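Local coordinates for protein lipolytic enzyme (Clostridium thermocellum, PDB 2VPT) that probably removes acetyl groups from xylan, acting as the catalytic domain of a cellulosomal family 3 carbohydrate esterase, at residues A[45-50]-A[80-85]. Numbering follows the deposited sequence.
Sequences VGSQRS and NTHNPD
The CA of Gly46 sits over one face of the His82 imidazole in a CH-pi contact, above the middle of the ring, 3.6 Å from the centroid and 13° off the normal. Glycine suits this place because at a phi of 149° a side chain would jam against the carbonyl oxygen of Val45. On the opposite face, CG2 of Thr81 lies 3.7 Å above the ring plane, so the imidazole is sandwiched between backbone and methyl.

Apolar contacts continue behind the ring. Val45 CG2 stands between its own backbone N and carbonyl carbon, which carries it to 3.9 Å from His82 CB and 4.0 Å from Pro84 CB. One methyl thus meets both residues, and a compact apolar side chain suits the place; Met9 of strand 5-12 packs against all three. In this SGNH-hydrolase fold, an alpha/beta/alpha sandwich, the contact joins the loop after strand 41-44 to the end of helix 68-82, where the chain turns toward strand 86-90. Asn83, just past the helix, takes a positive phi, a conformation asparagine tolerates well. The preceding Phe44 belongs to the calcium site with Asp43, Asp57 and Asp59, and Val45's side chain comes within about 5 Å of the ion.

Polar contacts gather at the ring's far edge. Ser47 OG lies in the imidazole plane, 3.0 Å from His82 NE2, and a water, also in plane, hydrogen-bonds to both, at 2.8 Å from OG and 2.7 Å from NE2. A small hydroxyl fits this edge, but Ser47 has a second conformer, so the bridge is described for one of the two. The backbone N of Ser47 is hydrogen-bonded to Glu61 OE2 of strand 59-62.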
# COMPACT_ATOMS: atom_id res chain seq x y z
N VAL A 45 9.85 4.23 -10.77
CA VAL A 45 9.11 3.31 -11.60
C VAL A 45 8.78 2.01 -10.89
O VAL A 45 9.49 1.56 -9.99
CB VAL A 45 9.86 3.05 -12.95
CG1 VAL A 45 10.05 4.34 -13.74
CG2 VAL A 45 11.20 2.34 -12.72
N GLY A 46 7.71 1.38 -11.33
CA GLY A 46 7.20 0.15 -10.74
C GLY A 46 5.70 0.09 -10.88
O GLY A 46 5.06 1.12 -11.15
N SER A 47 5.10 -1.08 -10.75
CA SER A 47 3.66 -1.18 -10.96
C SER A 47 2.83 -0.87 -9.72
O SER A 47 1.67 -0.48 -9.84
CB SER A 47 3.25 -2.52 -11.58
OG SER A 47 3.82 -2.64 -12.87
N GLN A 48 3.43 -0.99 -8.52
CA GLN A 48 2.70 -0.63 -7.30
C GLN A 48 2.54 0.88 -7.28
O GLN A 48 3.31 1.59 -7.92
CB GLN A 48 3.49 -1.01 -6.05
CG GLN A 48 3.86 -2.49 -5.94
CD GLN A 48 2.75 -3.32 -5.41
OE1 GLN A 48 1.75 -3.57 -6.10
NE2 GLN A 48 2.88 -3.76 -4.16
N ARG A 49 1.53 1.38 -6.57
CA ARG A 49 1.40 2.83 -6.40
C ARG A 49 0.78 3.12 -5.05
O ARG A 49 -0.33 2.70 -4.74
CB ARG A 49 0.61 3.46 -7.57
CG ARG A 49 0.50 5.00 -7.53
CD ARG A 49 0.64 5.74 -8.90
NE ARG A 49 0.22 5.01 -10.09
CZ ARG A 49 0.61 5.26 -11.35
NH1 ARG A 49 1.47 6.23 -11.64
NH2 ARG A 49 0.14 4.52 -12.34
N SER A 50 1.55 3.84 -4.22
CA SER A 50 1.10 4.20 -2.89
C SER A 50 1.92 5.35 -2.36
O SER A 50 3.08 5.52 -2.73
CB SER A 50 1.20 3.02 -1.93
OG SER A 50 2.53 2.62 -1.65
N ASN A 80 12.04 -5.72 -17.22
CA ASN A 80 11.74 -5.58 -18.64
C ASN A 80 10.60 -4.59 -18.88
O ASN A 80 10.62 -3.83 -19.85
CB ASN A 80 11.44 -6.95 -19.27
CG ASN A 80 12.70 -7.79 -19.47
OD1 ASN A 80 12.66 -9.02 -19.35
ND2 ASN A 80 13.82 -7.13 -19.77
N THR A 81 9.61 -4.58 -17.99
CA THR A 81 8.48 -3.68 -18.12
C THR A 81 8.87 -2.22 -17.89
O THR A 81 8.47 -1.34 -18.66
CB THR A 81 7.36 -4.06 -17.13
OG1 THR A 81 6.85 -5.36 -17.47
CG2 THR A 81 6.22 -3.05 -17.15
N HIS A 82 9.68 -1.97 -16.87
CA HIS A 82 9.94 -0.59 -16.44
C HIS A 82 11.30 -0.04 -16.86
O HIS A 82 11.50 1.17 -16.83
CB HIS A 82 9.76 -0.48 -14.92
CG HIS A 82 8.38 -0.81 -14.48
ND1 HIS A 82 7.30 0.00 -14.76
CD2 HIS A 82 7.88 -1.89 -13.83
CE1 HIS A 82 6.20 -0.55 -14.28
NE2 HIS A 82 6.53 -1.70 -13.71
N ASN A 83 12.20 -0.93 -17.25
CA ASN A 83 13.53 -0.56 -17.76
C ASN A 83 14.21 0.55 -16.96
O ASN A 83 14.61 1.58 -17.49
CB ASN A 83 13.45 -0.20 -19.26
CG ASN A 83 14.81 -0.16 -19.92
OD1 ASN A 83 15.72 -0.91 -19.55
ND2 ASN A 83 14.95 0.72 -20.90
N PRO A 84 14.38 0.33 -15.65
CA PRO A 84 14.98 1.37 -14.83
C PRO A 84 16.46 1.56 -15.12
O PRO A 84 17.15 0.62 -15.52
CB PRO A 84 14.81 0.81 -13.42
CG PRO A 84 14.79 -0.66 -13.61
CD PRO A 84 14.07 -0.88 -14.87
N ASP A 85 16.95 2.76 -14.87
CA ASP A 85 18.38 3.05 -14.90
C ASP A 85 19.07 2.59 -13.62
O ASP A 85 20.24 2.19 -13.63
CB ASP A 85 18.60 4.55 -15.10
CG ASP A 85 17.96 5.06 -16.37
OD1 ASP A 85 18.31 4.53 -17.44
OD2 ASP A 85 17.11 5.96 -16.30
O HOH W 1 6.11 -4.26 -12.87